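Local coordinates for abhydrolase domain-containing protein (Exiguobacterium antarcticum, PDB 5H3H) that hydrolyses carboxylic esters as an alpha/beta-hydrolase-fold esterase and probably also acts as a perhydrolase handling peracids such as peracetic acid, at residues Y71-M74 and A75-N79; E256-T259 and E260-S264; F177-L180 and S181-A184. All coordinates share one frame; numbering follows the deposited sequence.

Interaction 1 of 3, residues Y71-M74 and A75-N79; sequences YTTM and ASDIN
M74 and D77, three residues apart on one helix, make the closest contact between side chains of the two segments. The two side chains approach at a slant. The methyl CE of M74 ends 3.4 Å from OD2 of D77, and it is bends at chi2 (-73°) and chi3 (84°) that fold the thioether back and carry CE to that oxygen; an extended chain would have carried the methyl elsewhere. T73 approaches the other oxygen of the carboxylate, but more loosely, with CG2 4.5 Å from OD1 of D77. The strongest partner of this buried carboxylate is R57, whose NE forms a salt bridge with OD2. T73 and M74 also touch R57, so the salt bridge runs beside the same two side chains.

The backbone evidence is a regular run of i to i+4 bonds. A75 N donates to Y71 O at 2.7 Å with an N-H...O angle of 161°, while I78 N reaches M74 O at 3.0 Å. Side chains settle against the same carbonyls: the CB of A75 lies 3.1 Å from Y71 O, and CG1 of I78 lies 3.4 Å from M74 O.

The ring of Y71 packs on M97, K104, A195 and L196, whereas S76 and D77 touch V8 and A7. At the helix start, T73 N is hydrogen-bonded to D70 OD2. Helix 71-85 links the parallel strands 50-54 and 90-95, with strand 23-27 lying between them in the sheet, so this is the opening of the helix in a beta-alpha-beta crossover of the alpha/beta hydrolase fold.

Interaction 2 of 3, residues E256-T259 and E260-S264; sequences EKFT and ETLVS
F258 and L262 mark the buried, apolar face of this helical turn, with CE2 of the ring 4.2 Å from CD1 of the leucine and the two side chains slanting across each other. The ring also packs on A120, M215, M250 and F251, and L262 continues the packing onto I118. The tight part is close by, where K257 O is gripped twice by T261: OG1 donates at 2.6 Å and N at 2.9 Å, from opposite faces of the carbonyl plane, the hydroxyl sitting 36° out of it. With OG1 beside its own backbone N (chi1 -55°), the threonine hydroxyl is turned back onto that carbonyl.

The segment belongs to helix 255-267, the C-terminal helix of the alpha/beta hydrolase fold, which packs here on strands 114-120 and 211-217 and against helix 38-46. K257 runs extended alongside T261; its NZ bonds V242 O and its ammonium group makes a cation-pi contact with F243.

The side carrying the exposed E256 and the partly exposed E260 is looser. A water donates to T259 OG1 at 2.9 Å; E256 OE1 and the more distant E260 OE1 are weak and probably alternative acceptors for it. The threonine hydroxyl also bonds R255 O. The glutamates are 5.5 Å apart between E256 OE2 and E260 OE1, a like-charge pair whose repulsion is probably eased by the salt bridge from E260 OE1 to R43.

Interaction 3 of 3, residues F177-L180 and S181-A184; sequences FHNL and SVDA
At F177 the backbone bond across the contact is weak: S181 N reaches the carbonyl O of F177 at 3.5 Å. Its ring turns to the interior, meeting F165 edge-to-face and F164 with planes at about 60°.

H178 carries the main side-chain contact. CG1 of V182 sits over one face of the imidazole, 3.8 Å from the ring centroid and 29° off the normal, a CH-pi contact in which CE1 of H178 is the nearest ring atom at 3.4 Å. The two side chains cross at about a right angle, and with CG anti to the backbone N (chi1 -176°) the imidazole swings forward along the helix to meet the methyl. Its NE2 is weakly bonded to P154 O. Trimming V182 to an alanine is likely to strip that face of its methyl cover and leave the imidazole freer to turn about its CB-CG bond, with the weak NE2 bond as a remaining restraint. The carbonyl O of H178 takes V182 N at 3.0 Å.

N179 lies alongside V182, pointing the same way, with OD1 of N179 4.0 Å from CG2 of V182. The same CG2 approaches N179 O at 3.1 Å, and D183 N closes the next turn on that oxygen.

L180 directs its side chain to N35 and M36, while its carbonyl O stands 3.6 Å from CB of D183. On the second segment, S181 is bonded weakly through OG to P31 O, and V182 O accepts from R153 NH2. The contact lies on the C-terminal part of helix 171-182, one of the helices inserted between strands 114-120 and 211-217, consistent with the cap, or lid, found over the active site in many alpha/beta hydrolases.

How the interactions relate
The three turns are spread round the molecule and none touches another. Interactions 1 and 2 lie on opposite sides of the chain's centre, their own centres 27 Å apart; interaction 3 is 22 Å from the first and 24 Å from the second, centre to centre. They differ in their distance from the bound peracetic acid. In interaction 3 the side chain of F177 is about 6 Å from this ligand. In interaction 1 the side chain of Y71 is about 7 Å from the ligand. In interaction 2 the side chain of F258 is about 12 Å from the ligand. Interactions 1 and 3 each touch residues that line the pocket and so adjoin its second shell, whereas interaction 2 sits farther off.

Interaction 1 of 3, residues Y71-M74 and A75-N79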
loop_
_atom_site.group_PDB
_atom_site.type_symbol
_atom_site.label_atom_id
_atom_site.label_comp_id
_atom_site.label_asym_id
_atom_site.label_seq_id
_atom_site.Cartn_x
_atom_site.Cartn_y
_atom_site.Cartn_z
ATOM N N TYR B 71 -7.742 7.042 12.029
ATOM C CA TYR B 71 -6.432 7.199 11.321
ATOM C C TYR B 71 -6.577 6.803 9.868
ATOM O O TYR B 71 -5.899 7.376 9.014
ATOM C CB TYR B 71 -5.337 6.388 11.961
ATOM C CG TYR B 71 -4.810 6.910 13.307
ATOM C CD1 TYR B 71 -5.349 8.039 13.931
ATOM C CD2 TYR B 71 -3.820 6.232 13.986
ATOM C CE1 TYR B 71 -4.880 8.469 15.189
ATOM C CE2 TYR B 71 -3.348 6.666 15.237
ATOM C CZ TYR B 71 -3.900 7.780 15.827
ATOM O OH TYR B 71 -3.429 8.238 17.035
ATOM N N THR B 72 -7.464 5.841 9.574
ATOM C CA THR B 72 -7.714 5.489 8.158
ATOM C C THR B 72 -8.134 6.723 7.371
ATOM O O THR B 72 -7.495 7.045 6.398
ATOM C CB THR B 72 -8.755 4.370 7.979
ATOM O OG1 THR B 72 -8.254 3.160 8.572
ATOM C CG2 THR B 72 -9.060 4.129 6.468
ATOM N N THR B 73 -9.213 7.402 7.775
ATOM C CA THR B 73 -9.656 8.608 7.055
ATOM C C THR B 73 -8.585 9.698 7.078
ATOM O O THR B 73 -8.401 10.399 6.142
ATOM C CB THR B 73 -10.968 9.223 7.662
ATOM O OG1 THR B 73 -12.028 8.243 7.729
ATOM C CG2 THR B 73 -11.463 10.391 6.812
ATOM N N MET B 74 -7.929 9.904 8.206
ATOM C CA MET B 74 -6.853 10.934 8.316
ATOM C C MET B 74 -5.676 10.669 7.361
ATOM O O MET B 74 -5.128 11.605 6.771
ATOM C CB MET B 74 -6.294 10.932 9.762
ATOM C CG MET B 74 -7.240 11.432 10.877
ATOM S SD MET B 74 -7.515 13.227 10.873
ATOM C CE MET B 74 -8.792 13.143 9.649
ATOM N N ALA B 75 -5.269 9.396 7.315
ATOM C CA ALA B 75 -4.245 8.923 6.406
ATOM C C ALA B 75 -4.691 9.128 4.953
ATOM O O ALA B 75 -3.870 9.528 4.107
ATOM C CB ALA B 75 -3.923 7.470 6.661
ATOM N N SER B 76 -5.985 8.916 4.692
ATOM C CA SER B 76 -6.566 9.233 3.351
ATOM C C SER B 76 -6.402 10.705 3.021
ATOM O O SER B 76 -6.077 11.045 1.873
ATOM C CB SER B 76 -8.028 8.820 3.239
ATOM O OG SER B 76 -8.493 9.147 1.949
ATOM N N ASP B 77 -6.580 11.582 4.032
ATOM C CA ASP B 77 -6.393 13.034 3.802
ATOM C C ASP B 77 -4.973 13.313 3.467
ATOM O O ASP B 77 -4.686 14.104 2.601
ATOM C CB ASP B 77 -6.813 13.951 4.967
ATOM C CG ASP B 77 -8.330 13.873 5.315
ATOM O OD1 ASP B 77 -9.148 13.423 4.489
ATOM O OD2 ASP B 77 -8.722 14.253 6.451
ATOM N N ILE B 78 -4.042 12.649 4.145
ATOM C CA ILE B 78 -2.631 12.860 3.791
ATOM C C ILE B 78 -2.355 12.397 2.332
ATOM O O ILE B 78 -1.632 13.075 1.637
ATOM C CB ILE B 78 -1.668 12.182 4.750
ATOM C CG1 ILE B 78 -1.927 12.729 6.189
ATOM C CG2 ILE B 78 -0.222 12.373 4.306
ATOM C CD1 ILE B 78 -2.106 14.224 6.311
ATOM N N ASN B 79 -2.959 11.295 1.932
ATOM C CA ASN B 79 -2.825 10.800 0.550
ATOM C C ASN B 79 -3.280 11.843 -0.407
ATOM O O ASN B 79 -2.570 12.158 -1.345
ATOM C CB ASN B 79 -3.579 9.499 0.321
ATOM C CG ASN B 79 -3.431 8.975 -1.119
ATOM O OD1 ASN B 79 -2.322 8.620 -1.578
ATOM N ND2 ASN B 79 -4.539 8.963 -1.844
#

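Interaction 2 of 3, residues E256-T259 and E260-S264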
loop_
_atom_site.group_PDB
_atom_site.type_symbol
_atom_site.label_atom_id
_atom_site.label_comp_id
_atom_site.label_asym_id
_atom_site.label_seq_id
_atom_site.Cartn_x
_atom_site.Cartn_y
_atom_site.Cartn_z
ATOM N N GLU B 256 17.226 23.369 19.386
ATOM C CA GLU B 256 18.371 23.310 18.492
ATOM C C GLU B 256 18.751 21.902 18.064
ATOM O O GLU B 256 18.942 21.631 16.838
ATOM C CB GLU B 256 19.560 24.016 19.142
ATOM C CG GLU B 256 20.565 24.552 18.139
ATOM C CD GLU B 256 20.207 25.941 17.641
ATOM O OE1 GLU B 256 19.001 26.287 17.608
ATOM O OE2 GLU B 256 21.131 26.702 17.268
ATOM N N LYS B 257 18.805 20.975 19.031
ATOM C CA LYS B 257 19.126 19.586 18.706
ATOM C C LYS B 257 18.025 18.932 17.828
ATOM O O LYS B 257 18.286 18.243 16.814
ATOM C CB LYS B 257 19.356 18.784 19.978
ATOM C CG LYS B 257 19.920 17.400 19.699
ATOM C CD LYS B 257 19.922 16.560 20.970
ATOM C CE LYS B 257 20.074 15.103 20.648
ATOM N NZ LYS B 257 20.065 14.271 21.887
ATOM N N PHE B 258 16.784 19.182 18.198
ATOM C CA PHE B 258 15.669 18.636 17.423
ATOM C C PHE B 258 15.755 19.146 15.985
ATOM O O PHE B 258 15.740 18.336 15.057
ATOM C CB PHE B 258 14.323 18.994 18.069
ATOM C CG PHE B 258 13.148 18.360 17.376
ATOM C CD1 PHE B 258 12.754 17.083 17.672
ATOM C CD2 PHE B 258 12.449 19.042 16.417
ATOM C CE1 PHE B 258 11.695 16.475 17.024
ATOM C CE2 PHE B 258 11.383 18.451 15.790
ATOM C CZ PHE B 258 11.007 17.168 16.087
ATOM N N THR B 259 15.853 20.474 15.805
ATOM C CA THR B 259 15.944 21.068 14.467
ATOM C C THR B 259 17.148 20.588 13.669
ATOM O O THR B 259 17.041 20.210 12.534
ATOM C CB THR B 259 15.879 22.646 14.474
ATOM O OG1 THR B 259 16.821 23.212 15.399
ATOM C CG2 THR B 259 14.629 23.096 14.946
ATOM N N GLU B 260 18.317 20.567 14.262
ATOM C CA GLU B 260 19.468 20.236 13.465
ATOM C C GLU B 260 19.599 18.714 13.181
ATOM O O GLU B 260 20.053 18.356 12.139
ATOM C CB GLU B 260 20.709 20.901 14.070
ATOM C CG GLU B 260 20.638 22.442 14.081
ATOM C CD GLU B 260 20.563 23.114 12.690
ATOM O OE1 GLU B 260 19.848 24.133 12.566
ATOM O OE2 GLU B 260 21.226 22.667 11.729
ATOM N N THR B 261 19.078 17.835 14.045
ATOM C CA THR B 261 18.872 16.416 13.716
ATOM C C THR B 261 17.880 16.206 12.537
ATOM O O THR B 261 18.060 15.338 11.676
ATOM C CB THR B 261 18.315 15.667 14.958
ATOM O OG1 THR B 261 19.183 15.871 16.086
ATOM C CG2 THR B 261 18.188 14.184 14.729
ATOM N N LEU B 262 16.828 17.012 12.511
ATOM C CA LEU B 262 15.751 16.866 11.512
ATOM C C LEU B 262 16.347 17.268 10.156
ATOM O O LEU B 262 16.231 16.584 9.149
ATOM C CB LEU B 262 14.616 17.792 11.936
ATOM C CG LEU B 262 13.182 17.570 11.523
ATOM C CD1 LEU B 262 12.403 18.873 11.769
ATOM C CD2 LEU B 262 13.030 17.121 10.078
ATOM N N VAL B 263 17.089 18.362 10.184
ATOM C CA VAL B 263 17.697 18.917 9.006
ATOM C C VAL B 263 18.735 18.010 8.395
ATOM O O VAL B 263 18.782 17.872 7.180
ATOM C CB VAL B 263 18.339 20.290 9.331
ATOM C CG1 VAL B 263 19.304 20.735 8.231
ATOM C CG2 VAL B 263 17.218 21.322 9.558
ATOM N N SER B 264 19.608 17.479 9.248
ATOM C CA SER B 264 20.608 16.528 8.822
ATOM C C SER B 264 20.001 15.304 8.169
ATOM O O SER B 264 20.494 14.871 7.153
ATOM C CB SER B 264 21.451 16.069 10.024
ATOM O OG SER B 264 22.163 17.145 10.601
HETATM O O HOH W 1 18.191 25.689 15.028
#

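Interaction 3 of 3, residues F177-L180 and S181-A184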
loop_
_atom_site.group_PDB
_atom_site.type_symbol
_atom_site.label_atom_id
_atom_site.label_comp_id
_atom_site.label_asym_id
_atom_site.label_seq_id
_atom_site.Cartn_x
_atom_site.Cartn_y
_atom_site.Cartn_z
ATOM N N PHE B 177 1.671 28.454 22.534
ATOM C CA PHE B 177 1.446 27.049 22.295
ATOM C C PHE B 177 0.054 26.639 22.720
ATOM O O PHE B 177 -0.644 25.921 21.986
ATOM C CB PHE B 177 2.544 26.176 22.908
ATOM C CG PHE B 177 2.386 24.738 22.571
ATOM C CD1 PHE B 177 2.706 24.285 21.285
ATOM C CD2 PHE B 177 1.852 23.854 23.489
ATOM C CE1 PHE B 177 2.526 22.950 20.930
ATOM C CE2 PHE B 177 1.702 22.505 23.153
ATOM C CZ PHE B 177 2.030 22.058 21.868
ATOM N N HIS B 178 -0.352 27.127 23.889
ATOM C CA HIS B 178 -1.738 26.989 24.340
ATOM C C HIS B 178 -2.784 27.463 23.301
ATOM O O HIS B 178 -3.721 26.725 22.942
ATOM C CB HIS B 178 -1.889 27.759 25.627
ATOM C CG HIS B 178 -3.239 27.625 26.241
ATOM N ND1 HIS B 178 -4.185 28.610 26.175
ATOM C CD2 HIS B 178 -3.823 26.595 26.890
ATOM C CE1 HIS B 178 -5.281 28.217 26.792
ATOM N NE2 HIS B 178 -5.077 27.005 27.249
ATOM N N ASN B 179 -2.591 28.682 22.773
ATOM C CA ASN B 179 -3.533 29.243 21.825
ATOM C C ASN B 179 -3.609 28.457 20.496
ATOM O O ASN B 179 -4.697 28.440 19.893
ATOM C CB ASN B 179 -3.248 30.709 21.556
ATOM C CG ASN B 179 -3.601 31.610 22.718
ATOM O OD1 ASN B 179 -4.290 31.232 23.671
ATOM N ND2 ASN B 179 -3.154 32.822 22.640
ATOM N N LEU B 180 -2.510 27.760 20.094
ATOM C CA LEU B 180 -2.538 26.870 18.929
ATOM C C LEU B 180 -3.564 25.753 19.144
ATOM O O LEU B 180 -4.237 25.348 18.217
ATOM C CB LEU B 180 -1.198 26.162 18.698
ATOM C CG LEU B 180 0.060 26.948 18.466
ATOM C CD1 LEU B 180 1.185 25.933 18.294
ATOM C CD2 LEU B 180 -0.138 27.871 17.280
ATOM N N SER B 181 -3.682 25.265 20.384
ATOM C CA SER B 181 -4.643 24.286 20.699
ATOM C C SER B 181 -6.037 24.820 20.930
ATOM O O SER B 181 -6.991 24.136 20.584
ATOM C CB SER B 181 -4.192 23.418 21.889
ATOM O OG SER B 181 -3.123 22.512 21.480
ATOM N N VAL B 182 -6.183 26.031 21.450
ATOM C CA VAL B 182 -7.533 26.585 21.651
ATOM C C VAL B 182 -8.249 26.851 20.321
ATOM O O VAL B 182 -9.434 26.635 20.240
ATOM C CB VAL B 182 -7.605 27.807 22.553
ATOM C CG1 VAL B 182 -6.871 27.582 23.882
ATOM C CG2 VAL B 182 -7.096 29.007 21.854
ATOM N N ASP B 183 -7.479 27.138 19.275
ATOM C CA ASP B 183 -7.953 27.234 17.899
ATOM C C ASP B 183 -8.609 25.982 17.343
ATOM O O ASP B 183 -9.456 26.064 16.453
ATOM C CB ASP B 183 -6.759 27.606 16.975
ATOM C CG ASP B 183 -7.142 27.631 15.505
ATOM O OD1 ASP B 183 -7.671 28.656 15.018
ATOM O OD2 ASP B 183 -6.962 26.602 14.831
ATOM N N ALA B 184 -8.228 24.839 17.831
ATOM C CA ALA B 184 -8.756 23.603 17.380
ATOM C C ALA B 184 -10.292 23.564 17.586
ATOM O O ALA B 184 -10.849 24.149 18.539
ATOM C CB ALA B 184 -8.077 22.477 18.105
#